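Long-range contacts in hypothetical protein (Pseudomonas aeruginosa, PDB 2H9F), which probably isomerises methylaconitate, as a member of the PrpF family of isomerases: residues Gly82-Asp86 with Leu121-Arg126; Val157-Gly161 with Pro171-Ile175; Gly106-Gly111 with Ser378-Arg382; Thr19-Phe25 with Ser68-Ile74; Asp300-Leu304 with Val336-Ala340. One frame throughout, in Å; residues are numbered along the deposited sequence. Where two conformers were deposited one is given.

Contact 1 (Gly82-Asp86 with Leu121-Arg126). With SO4 (sulfate ion), chain E.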
# COMPACT_ATOMS: atom_id res chain seq x y z
N GLY A 82 -32.83 9.66 16.90
CA GLY A 82 -31.77 10.53 17.38
C GLY A 82 -30.44 10.36 16.71
O GLY A 82 -29.40 10.76 17.24
N HIS A 83 -30.44 9.82 15.50
CA HIS A 83 -29.22 9.64 14.75
C HIS A 83 -29.41 10.10 13.32
O HIS A 83 -30.49 10.03 12.78
CB HIS A 83 -28.81 8.16 14.82
CG HIS A 83 -28.36 7.72 16.18
ND1 HIS A 83 -29.23 7.25 17.14
CD2 HIS A 83 -27.12 7.71 16.74
CE1 HIS A 83 -28.54 6.97 18.24
NE2 HIS A 83 -27.26 7.22 18.02
N ASP A 84 -28.34 10.59 12.73
CA ASP A 84 -28.32 11.01 11.33
C ASP A 84 -27.99 9.88 10.37
O ASP A 84 -28.62 9.79 9.32
CB ASP A 84 -27.31 12.14 11.15
CG ASP A 84 -27.70 13.35 11.97
OD1 ASP A 84 -28.84 13.86 11.75
OD2 ASP A 84 -26.93 13.71 12.88
N VAL A 85 -26.97 9.08 10.68
CA VAL A 85 -26.52 8.04 9.76
C VAL A 85 -26.25 6.73 10.47
O VAL A 85 -25.84 6.73 11.62
CB VAL A 85 -25.25 8.47 9.02
CG1 VAL A 85 -25.58 9.67 8.05
CG2 VAL A 85 -24.10 8.79 10.01
N ASP A 86 -26.51 5.63 9.78
CA ASP A 86 -25.98 4.34 10.19
C ASP A 86 -24.65 4.10 9.48
O ASP A 86 -24.52 4.33 8.28
CB ASP A 86 -26.93 3.20 9.84
CG ASP A 86 -28.20 3.25 10.64
OD1 ASP A 86 -28.24 3.97 11.65
OD2 ASP A 86 -29.17 2.55 10.26
N LEU A 121 -26.45 12.98 3.47
CA LEU A 121 -27.31 12.12 4.29
C LEU A 121 -27.79 12.81 5.56
O LEU A 121 -28.57 12.25 6.32
CB LEU A 121 -26.58 10.82 4.62
CG LEU A 121 -26.23 9.88 3.47
CD1 LEU A 121 -25.24 8.82 3.95
CD2 LEU A 121 -27.49 9.24 2.94
N VAL A 122 -27.32 14.02 5.81
CA VAL A 122 -27.71 14.75 7.03
C VAL A 122 -28.80 15.78 6.74
O VAL A 122 -28.74 16.52 5.77
CB VAL A 122 -26.49 15.43 7.67
CG1 VAL A 122 -26.90 16.23 8.91
CG2 VAL A 122 -25.45 14.37 8.03
N ASP A 123 -29.83 15.80 7.59
CA ASP A 123 -30.89 16.80 7.49
C ASP A 123 -30.24 18.18 7.36
O ASP A 123 -29.42 18.57 8.18
CB ASP A 123 -31.75 16.71 8.76
CG ASP A 123 -32.93 17.71 8.78
OD1 ASP A 123 -33.09 18.56 7.86
OD2 ASP A 123 -33.70 17.59 9.77
N PRO A 124 -30.58 18.92 6.31
CA PRO A 124 -29.95 20.24 6.15
C PRO A 124 -30.31 21.24 7.24
O PRO A 124 -29.57 22.22 7.43
CB PRO A 124 -30.46 20.70 4.79
CG PRO A 124 -31.69 19.94 4.57
CD PRO A 124 -31.50 18.60 5.21
N ALA A 125 -31.39 21.00 7.99
CA ALA A 125 -31.65 21.83 9.20
C ALA A 125 -30.50 21.77 10.21
O ALA A 125 -30.39 22.64 11.09
CB ALA A 125 -32.99 21.45 9.88
N ARG A 126 -29.66 20.74 10.13
CA ARG A 126 -28.58 20.56 11.09
C ARG A 126 -27.25 21.13 10.63
O ARG A 126 -26.29 21.06 11.38
CB ARG A 126 -28.39 19.08 11.40
CG ARG A 126 -29.60 18.47 12.07
CD ARG A 126 -29.35 17.01 12.38
NE ARG A 126 -28.29 16.80 13.36
CZ ARG A 126 -28.42 17.00 14.67
NH1 ARG A 126 -29.56 17.41 15.19
NH2 ARG A 126 -27.40 16.78 15.47
S SO4 E . -35.81 10.92 15.01
O1 SO4 E . -36.39 9.62 15.39
O2 SO4 E . -35.94 11.12 13.57
O3 SO4 E . -36.54 11.99 15.69
O4 SO4 E . -34.38 11.01 15.35
O HOH W 1 -30.22 13.87 9.55
O HOH W 2 -30.46 11.53 8.39
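Where the chain leaves helix 106-118 it turns back to pass the start of strand 85-92, and D84 and V85 of that strand's approach meet L121, V122 and R126 of the helix-to-strand loop. The ionic part illustrates a salt bridge made by proximity alone. D84 OD1 lies 3.4 Å from R126 NE, but well out of the guanidinium plane, with the carboxylate and guanidinium planes 38° apart and no N-H aimed at the oxygen. The same OD1 rests against the methylene next to the guanidinium, 3.3 Å from R126 CD. The two side chains approach from opposite directions, and a bend at chi3 (64°) turns the arginine's end towards the acid. Each has a firmer partner elsewhere, R136 for D84 and E134 for R126, so the pair belongs to a wider charge network. Water supplies the hydrogen bonding between the segments. One molecule donates to D84 OD1 at 2.6 Å and accepts from D123 N; a second donates to both D84 O and L121 O, two carbonyls 3.9 Å apart that could not bond to each other. Behind this polar layer V85 CG1 packs on L121 CB at 3.8 Å, while V85 and V122 both reach A116 of helix 106-118. D123 OD1 accepts from A125 N at 3.0 Å, from above its carboxylate plane. That bond forms an Asx turn, leading here into the 3-10 turn 124-126 of a helix-to-strand connection.

Contact 2 (Val157-Gly161 with Pro171-Ile175)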
# COMPACT_ATOMS: atom_id res chain seq x y z
N VAL A 157 -18.13 20.61 4.10
CA VAL A 157 -17.13 20.16 5.09
C VAL A 157 -15.85 21.00 4.92
O VAL A 157 -15.39 21.18 3.81
CB VAL A 157 -16.86 18.67 4.95
CG1 VAL A 157 -15.71 18.24 5.82
CG2 VAL A 157 -18.13 17.86 5.32
N GLN A 158 -15.33 21.53 6.03
CA GLN A 158 -14.03 22.20 6.06
C GLN A 158 -13.02 21.05 6.26
O GLN A 158 -13.00 20.43 7.35
CB GLN A 158 -13.96 23.18 7.23
CG GLN A 158 -12.57 23.82 7.44
CD GLN A 158 -12.15 24.66 6.29
OE1 GLN A 158 -12.93 25.46 5.79
NE2 GLN A 158 -10.92 24.46 5.81
N GLU A 159 -12.28 20.71 5.20
CA GLU A 159 -11.37 19.59 5.25
C GLU A 159 -9.98 20.00 5.62
O GLU A 159 -9.26 19.26 6.27
CB GLU A 159 -11.27 18.91 3.88
CG GLU A 159 -12.54 18.34 3.35
CD GLU A 159 -12.29 17.56 2.05
OE1 GLU A 159 -12.05 18.19 0.98
OE2 GLU A 159 -12.33 16.32 2.14
N THR A 160 -9.58 21.17 5.15
CA THR A 160 -8.20 21.59 5.29
C THR A 160 -8.00 22.38 6.59
O THR A 160 -8.97 22.89 7.18
CB THR A 160 -7.82 22.46 4.12
OG1 THR A 160 -8.71 23.58 4.02
CG2 THR A 160 -7.82 21.63 2.82
N GLY A 161 -6.76 22.43 7.04
CA GLY A 161 -6.45 23.08 8.30
C GLY A 161 -5.10 22.70 8.84
O GLY A 161 -4.28 22.11 8.14
N PRO A 171 -1.22 18.16 7.93
CA PRO A 171 -2.25 18.71 8.79
C PRO A 171 -3.55 18.97 8.03
O PRO A 171 -3.55 19.16 6.80
CB PRO A 171 -1.62 20.01 9.33
CG PRO A 171 -0.56 20.33 8.49
CD PRO A 171 -0.10 19.10 7.76
N ALA A 172 -4.64 18.93 8.77
CA ALA A 172 -5.96 19.07 8.21
C ALA A 172 -6.83 19.64 9.32
O ALA A 172 -6.32 20.00 10.38
CB ALA A 172 -6.47 17.74 7.69
N ALA A 173 -8.13 19.75 9.07
CA ALA A 173 -9.04 20.36 10.01
C ALA A 173 -9.35 19.36 11.10
O ALA A 173 -9.46 18.15 10.85
CB ALA A 173 -10.31 20.76 9.28
N GLU A 174 -9.53 19.86 12.31
CA GLU A 174 -9.79 19.01 13.48
C GLU A 174 -11.25 18.63 13.52
O GLU A 174 -12.12 19.46 13.29
CB GLU A 174 -9.40 19.77 14.76
CG GLU A 174 -9.62 19.00 16.00
CD GLU A 174 -9.17 19.74 17.26
OE1 GLU A 174 -8.75 20.92 17.14
OE2 GLU A 174 -9.17 19.14 18.36
N ILE A 175 -11.49 17.34 13.72
CA ILE A 175 -12.83 16.81 13.97
C ILE A 175 -12.76 16.18 15.35
O ILE A 175 -12.02 15.24 15.58
CB ILE A 175 -13.24 15.73 12.97
CG1 ILE A 175 -13.33 16.34 11.57
CG2 ILE A 175 -14.59 15.15 13.33
CD1 ILE A 175 -13.44 15.35 10.37
O HOH W 3 -5.06 20.82 5.14
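With phi at 163° and psi at -170°, G161 is almost fully stretched, and this backbone shape lays it alongside A172, their CA atoms 4.0 Å apart. Having no side chain, it lets the two backbones come very near: G161 N stands 3.6 Å from A173 N. The direct hydrogen bond between the segments runs from A173 N to E159 O, 3.1 Å and nearly straight at 164°, although the donor sits well above the carbonyl plane. The A173 methyl lies between two carbonyl oxygens, with CB 3.3 Å from both Q158 O and T160 O. Within the same arm as those carbonyls, the Q158 chain bends after CG and brings NE2 to T160 O at 2.9 Å. These residues form the two arms of an irregular excursion between strands 156-157 and 175-180, an example of loop arms joined by a backbone bond and a water rather than by a regular ladder. The water accepts from G161 N and donates to P171 O, at 2.8 Å from the latter. The outer side of the first arm belongs to the dimer: E159 OE1 is bound by Q7 and R390 of the second subunit, and T160 OG1 bonds to P5 O of that subunit. Q158 NE2 also reaches H4 O of the second subunit, whereas its OE1 bonds to S153 of its own chain. A cobalt ion lies about 5 Å from G161.

Contact 3 (Gly106-Gly111 with Ser378-Arg382)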
# COMPACT_ATOMS: atom_id res chain seq x y z
N GLY A 106 -12.36 3.25 14.87
CA GLY A 106 -12.51 4.59 15.40
C GLY A 106 -11.87 5.61 14.48
O GLY A 106 -12.30 6.78 14.45
N ASN A 107 -10.84 5.19 13.73
CA ASN A 107 -10.18 6.12 12.78
C ASN A 107 -11.11 6.43 11.62
O ASN A 107 -11.30 7.64 11.33
CB ASN A 107 -8.79 5.63 12.34
CG ASN A 107 -7.74 5.93 13.39
OD1 ASN A 107 -7.19 7.04 13.45
ND2 ASN A 107 -7.53 4.99 14.29
N LEU A 108 -11.75 5.38 11.05
CA LEU A 108 -12.69 5.61 9.96
C LEU A 108 -14.00 6.28 10.40
O LEU A 108 -14.66 6.89 9.57
CB LEU A 108 -12.94 4.36 9.09
CG LEU A 108 -11.83 3.98 8.10
CD1 LEU A 108 -12.37 2.99 7.09
CD2 LEU A 108 -11.10 5.15 7.37
N SER A 109 -14.34 6.24 11.69
CA SER A 109 -15.44 7.09 12.24
C SER A 109 -15.32 8.55 11.85
O SER A 109 -16.31 9.20 11.53
CB SER A 109 -15.46 7.02 13.77
OG SER A 109 -15.60 5.67 14.16
N THR A 110 -14.10 9.06 11.90
CA THR A 110 -13.86 10.43 11.51
C THR A 110 -14.35 10.60 10.07
O THR A 110 -15.06 11.54 9.80
CB THR A 110 -12.37 10.79 11.62
OG1 THR A 110 -11.78 10.10 12.74
CG2 THR A 110 -12.21 12.27 11.79
N GLY A 111 -14.01 9.64 9.18
CA GLY A 111 -14.44 9.68 7.80
C GLY A 111 -15.94 9.52 7.66
O GLY A 111 -16.56 10.16 6.81
N SER A 378 -9.66 13.84 19.25
CA SER A 378 -9.66 14.60 18.02
C SER A 378 -8.92 13.85 16.92
O SER A 378 -7.84 13.27 17.14
CB SER A 378 -8.95 15.94 18.24
OG SER A 378 -9.75 16.79 19.03
N ARG A 379 -9.50 13.88 15.74
CA ARG A 379 -8.87 13.29 14.55
C ARG A 379 -9.12 14.20 13.38
O ARG A 379 -9.53 15.37 13.56
CB ARG A 379 -9.42 11.88 14.35
CG ARG A 379 -8.93 10.96 15.46
CD ARG A 379 -9.20 9.53 15.24
NE ARG A 379 -8.48 8.81 16.29
CZ ARG A 379 -8.89 7.68 16.88
NH1 ARG A 379 -10.07 7.09 16.58
NH2 ARG A 379 -8.10 7.14 17.83
N SER A 380 -8.79 13.74 12.18
CA SER A 380 -9.04 14.52 10.99
C SER A 380 -9.37 13.54 9.89
O SER A 380 -9.04 12.38 10.01
CB SER A 380 -7.83 15.35 10.60
OG SER A 380 -6.77 14.53 10.13
N ALA A 381 -9.99 14.04 8.83
CA ALA A 381 -10.38 13.25 7.66
C ALA A 381 -10.23 14.10 6.39
O ALA A 381 -10.36 15.32 6.44
CB ALA A 381 -11.76 12.82 7.78
N ARG A 382 -9.97 13.47 5.26
CA ARG A 382 -10.11 14.17 3.99
C ARG A 382 -10.39 13.23 2.84
O ARG A 382 -9.98 12.04 2.83
CB ARG A 382 -8.85 15.01 3.65
CG ARG A 382 -7.60 14.25 3.55
CD ARG A 382 -6.37 15.20 3.26
NE ARG A 382 -6.28 15.47 1.87
CZ ARG A 382 -5.46 14.89 1.00
NH1 ARG A 382 -4.53 14.01 1.33
NH2 ARG A 382 -5.55 15.26 -0.25
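N107 O is gripped twice by T110, from its backbone N at 3.2 Å and from OG1 at 2.9 Å, both donors coming from the same face of the carbonyl plane. This is the familiar way in which a threonine hides its hydroxyl against the preceding turn of its own helix, and here it also presents the residue to strand 369-386. OG1 lies 3.4 Å from R379 CB, and the two side chains cross at about a right angle. The other branch, CG2, lies anti to the backbone N and faces S380 O at 3.6 Å and the methyl of A381. A381 CB also touches G111 CA at 4.1 Å, a close approach of helix and strand made possible by two very small residues. Beyond the threonine, R379 extends straight from CG to NE and brings one face of its guanidinium against the N107 amide. The amide and guanidinium planes are only 20° apart and stacked, with N107 OD1 3.5 Å above the plane, offset toward the rim. That oxygen accepts a hydrogen bond from T19 N, which probably helps fix the rotation of the amide. At the edge of the guanidinium, in its plane, lies G106 O, 3.1 Å from R379 NH1. The chemistry thus implies a positive group stacked on an amide, with its alkyl chain packed on T110 and a carbonyl at its edge; lying near the early turns of helix 106-118, it would probably add to the positive potential there.

Contact 4 (Thr19-Phe25 with Ser68-Ile74)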
# COMPACT_ATOMS: atom_id res chain seq x y z
N THR A 19 -6.00 7.59 10.77
CA THR A 19 -4.76 6.99 10.26
C THR A 19 -5.04 5.74 9.39
O THR A 19 -4.16 4.90 9.23
CB THR A 19 -3.80 6.62 11.43
OG1 THR A 19 -4.52 5.77 12.33
CG2 THR A 19 -3.32 7.84 12.18
N SER A 20 -6.26 5.67 8.83
CA SER A 20 -6.67 4.67 7.89
C SER A 20 -7.22 5.29 6.61
O SER A 20 -7.61 6.46 6.60
CB SER A 20 -7.80 3.81 8.49
OG SER A 20 -7.33 3.09 9.60
N LYS A 21 -7.25 4.48 5.54
CA LYS A 21 -7.92 4.85 4.28
C LYS A 21 -9.04 3.83 4.07
O LYS A 21 -8.87 2.66 4.35
CB LYS A 21 -6.98 4.82 3.09
CG LYS A 21 -5.93 5.90 3.15
CD LYS A 21 -5.14 6.06 1.84
CE LYS A 21 -4.08 4.95 1.57
NZ LYS A 21 -3.36 5.19 0.32
N GLY A 22 -10.17 4.28 3.54
CA GLY A 22 -11.27 3.39 3.24
C GLY A 22 -12.04 3.87 2.00
O GLY A 22 -11.96 5.04 1.62
N VAL A 23 -12.77 2.94 1.39
CA VAL A 23 -13.60 3.25 0.27
C VAL A 23 -14.99 3.34 0.86
O VAL A 23 -15.43 2.39 1.49
CB VAL A 23 -13.61 2.15 -0.82
CG1 VAL A 23 -14.45 2.62 -2.01
CG2 VAL A 23 -12.19 1.77 -1.28
N PHE A 24 -15.63 4.51 0.67
CA PHE A 24 -16.92 4.81 1.25
C PHE A 24 -18.05 4.80 0.21
O PHE A 24 -17.93 5.34 -0.89
CB PHE A 24 -16.90 6.16 1.97
CG PHE A 24 -16.18 6.17 3.28
CD1 PHE A 24 -14.80 6.00 3.35
CD2 PHE A 24 -16.86 6.43 4.44
CE1 PHE A 24 -14.14 6.02 4.54
CE2 PHE A 24 -16.20 6.47 5.64
CZ PHE A 24 -14.84 6.26 5.69
N PHE A 25 -19.15 4.16 0.60
CA PHE A 25 -20.33 4.08 -0.24
C PHE A 25 -21.56 4.58 0.49
O PHE A 25 -21.74 4.27 1.65
CB PHE A 25 -20.61 2.62 -0.59
CG PHE A 25 -19.50 1.95 -1.31
CD1 PHE A 25 -18.47 1.36 -0.62
CD2 PHE A 25 -19.48 1.94 -2.70
CE1 PHE A 25 -17.40 0.75 -1.30
CE2 PHE A 25 -18.46 1.27 -3.39
CZ PHE A 25 -17.43 0.66 -2.68
N SER A 68 -4.67 -1.17 7.70
CA SER A 68 -5.11 0.21 7.65
C SER A 68 -5.70 0.68 6.33
O SER A 68 -6.25 1.80 6.25
CB SER A 68 -3.92 1.09 7.95
OG SER A 68 -3.64 0.98 9.33
N THR A 69 -5.52 -0.13 5.30
CA THR A 69 -5.89 0.26 3.95
C THR A 69 -6.66 -0.84 3.27
O THR A 69 -6.59 -0.97 2.06
CB THR A 69 -4.65 0.57 3.07
OG1 THR A 69 -3.80 -0.60 3.03
CG2 THR A 69 -3.88 1.74 3.58
N SER A 70 -7.38 -1.64 4.04
CA SER A 70 -8.14 -2.72 3.46
C SER A 70 -9.55 -2.71 4.05
O SER A 70 -10.01 -3.65 4.68
CB SER A 70 -7.41 -4.04 3.63
OG SER A 70 -8.18 -5.10 3.09
N LYS A 71 -10.23 -1.60 3.80
CA LYS A 71 -11.46 -1.27 4.46
C LYS A 71 -12.52 -0.65 3.54
O LYS A 71 -12.24 0.22 2.75
CB LYS A 71 -11.16 -0.24 5.60
CG LYS A 71 -10.16 -0.68 6.65
CD LYS A 71 -9.99 0.43 7.73
CE LYS A 71 -8.79 0.23 8.67
NZ LYS A 71 -9.02 -0.71 9.75
N CYS A 72 -13.77 -1.06 3.72
CA CYS A 72 -14.91 -0.49 3.02
C CYS A 72 -15.96 -0.03 4.05
O CYS A 72 -16.16 -0.69 5.09
CB CYS A 72 -15.52 -1.53 2.11
SG CYS A 72 -14.56 -1.79 0.58
N VAL A 73 -16.67 1.04 3.73
CA VAL A 73 -17.68 1.62 4.64
C VAL A 73 -18.95 1.91 3.87
O VAL A 73 -18.89 2.44 2.75
CB VAL A 73 -17.14 2.91 5.27
CG1 VAL A 73 -18.27 3.72 6.02
CG2 VAL A 73 -15.98 2.60 6.21
N ILE A 74 -20.09 1.50 4.44
CA ILE A 74 -21.45 1.88 3.99
C ILE A 74 -22.07 2.87 5.01
O ILE A 74 -22.07 2.61 6.22
CB ILE A 74 -22.40 0.66 3.87
CG1 ILE A 74 -21.81 -0.41 2.93
CG2 ILE A 74 -23.79 1.14 3.34
CD1 ILE A 74 -22.56 -1.75 2.95
O HOH W 4 -9.14 0.81 2.26
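Over one face of the F24 ring stands V73, its CB 3.8 Å from the ring centroid in a CH-pi contact, while G22 O lies in the ring plane at the edge. V73 CG1, anti to the backbone N at chi1 168°, comes within 3.4 Å of F24 CD2. F25, on the other face of the sheet, meets the neighbouring strand at its edge: V73 O lies in its plane, and C72 SG is 4.2 Å from F25 CE1. Further out, F25 meets F45 of helix 39-49 and F24 meets F115 of helix 106-118, so each face of the sheet rests on a different helix. Strands 20-26 and 71-77 themselves make a worked example of parallel pairing, their segments inclined by 38°. V23 bonds through both N and O, to K71 O and V73 N, and F25 N continues the ladder to V73 O at 2.8 Å. Before K71 the pattern slips, for S70 is an extra residue turned away from the neighbour. Here a water lies 2.8 Å from K21 O, to which it probably donates, and accepts from K71 N, before direct bonding resumes between K21 N and S68 O at 2.9 Å. Near this end S20 OG touches K71 CE at 3.3 Å, and the K71 amine goes on to Q91. K21 runs beside T69, CE to CG2 3.8 Å, and delivers NZ to H58 O and G61 O of the second subunit.

Contact 5 (Asp300-Leu304 with Val336-Ala340)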
# COMPACT_ATOMS: atom_id res chain seq x y z
N ASP A 300 1.53 24.98 28.24
CA ASP A 300 0.80 24.48 27.11
C ASP A 300 0.12 23.16 27.40
O ASP A 300 -0.63 22.69 26.59
CB ASP A 300 1.76 24.23 25.95
CG ASP A 300 2.36 25.51 25.37
OD1 ASP A 300 1.83 26.62 25.63
OD2 ASP A 300 3.35 25.34 24.61
N ILE A 301 0.47 22.51 28.50
CA ILE A 301 -0.04 21.18 28.80
C ILE A 301 -0.59 21.15 30.21
O ILE A 301 -0.25 21.99 31.03
CB ILE A 301 1.04 20.06 28.63
CG1 ILE A 301 2.35 20.41 29.36
CG2 ILE A 301 1.33 19.79 27.13
CD1 ILE A 301 3.27 19.23 29.56
N ASP A 302 -1.42 20.15 30.49
CA ASP A 302 -1.99 19.93 31.81
C ASP A 302 -1.19 18.92 32.63
O ASP A 302 -1.21 18.97 33.85
CB ASP A 302 -3.43 19.46 31.66
CG ASP A 302 -4.35 20.50 31.04
OD1 ASP A 302 -4.57 21.58 31.66
OD2 ASP A 302 -4.86 20.27 29.92
N LEU A 303 -0.51 17.98 31.97
CA LEU A 303 0.32 17.02 32.66
C LEU A 303 1.26 16.34 31.67
O LEU A 303 1.14 16.51 30.46
CB LEU A 303 -0.54 15.96 33.31
CG LEU A 303 -1.28 14.98 32.42
CD1 LEU A 303 -1.74 13.81 33.28
CD2 LEU A 303 -2.46 15.62 31.62
N LEU A 304 2.19 15.57 32.21
CA LEU A 304 3.09 14.75 31.40
C LEU A 304 2.66 13.32 31.61
O LEU A 304 2.34 12.97 32.73
CB LEU A 304 4.51 14.86 31.90
CG LEU A 304 5.19 16.25 31.75
CD1 LEU A 304 6.35 16.37 32.75
CD2 LEU A 304 5.61 16.40 30.31
N VAL A 336 -3.71 10.45 37.83
CA VAL A 336 -3.70 11.21 36.56
C VAL A 336 -4.46 12.51 36.77
O VAL A 336 -3.97 13.58 36.43
CB VAL A 336 -4.36 10.41 35.38
CG1 VAL A 336 -4.22 11.17 34.07
CG2 VAL A 336 -3.74 9.00 35.26
N ASN A 337 -5.64 12.41 37.38
CA ASN A 337 -6.37 13.61 37.73
C ASN A 337 -5.50 14.56 38.57
O ASN A 337 -5.42 15.77 38.32
CB ASN A 337 -7.64 13.24 38.46
CG ASN A 337 -8.35 14.43 39.06
OD1 ASN A 337 -8.24 14.67 40.27
ND2 ASN A 337 -9.13 15.15 38.24
N LEU A 338 -4.85 14.02 39.59
CA LEU A 338 -4.03 14.88 40.46
C LEU A 338 -2.84 15.51 39.76
O LEU A 338 -2.50 16.69 40.00
CB LEU A 338 -3.58 14.10 41.69
CG LEU A 338 -4.70 13.68 42.64
CD1 LEU A 338 -4.15 12.80 43.72
CD2 LEU A 338 -5.42 14.89 43.25
N ALA A 339 -2.22 14.76 38.87
CA ALA A 339 -1.08 15.25 38.07
C ALA A 339 -1.49 16.44 37.19
O ALA A 339 -0.73 17.36 36.96
CB ALA A 339 -0.51 14.11 37.20
N ALA A 340 -2.73 16.37 36.69
CA ALA A 340 -3.33 17.41 35.85
C ALA A 340 -3.86 18.63 36.64
O ALA A 340 -4.40 19.53 36.04
CB ALA A 340 -4.46 16.78 35.07
O HOH W 5 -2.48 21.11 35.22
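L303, A340 and D302 carry this contact, in which the end of helix 335-339 settles on the start of strand 303-309. L303 does most of the apolar work. Its CG sits between the backbone N and the carbonyl carbon (chi1 69°), a crowded position that swings the isobutyl group toward the helix. The two methyls then divide the helix end between them: CD1 packs on V336 CG1 at 3.7 Å and on A339 CB at 4.1 Å, while CD2 reaches A340 CB at 4.2 Å. Because V336 and A340 are one helical turn apart, and A340 N still bonds to V336 O, the leucine in effect bridges the last turn. A340 meets the strand with its backbone too. Its CA points a hydrogen at D302 O, 3.3 Å away and nearly straight at 167°, the geometry of a CA-H...O contact. The same D302 O also takes a conventional bond from a water at 2.8 Å, and that water donates its other proton to A340 O at 2.6 Å. Two carbonyls at a helix end and a strand start are thus linked through one solvent molecule. D302 turns its carboxylate elsewhere, OD2 accepting from R349 N, which ties the residue just before the strand to strand 347-352. V336 is backed by I325, A328 and A329 of helix 319-330, and A339 by V282. The whole is plain helix-on-sheet packing, with the end of a short helix packed on strands 303-309, 347-352 and 278-283 of the chain's later part.

How the contacts relate
From the N terminus, contact 4 closes first, pairing strand 20-26 with strand 71-77. Contact 1 follows in series, joining the next strand to the loop beyond helix 106-118. Before it closes, contact 3 has opened on that helix, so the two cross; contact 3 then stays open until strand 369-386, spanning most of the chain. Contacts 2 and 5 both fall within this long span, the first a short loop, the second far off in the later part of the fold. Contact 3 is the hub: it touches contact 4 through N107 and T19, and contact 2 through S378 and E174. Contact 5 lies about 35 Å from contact 4, centre to centre.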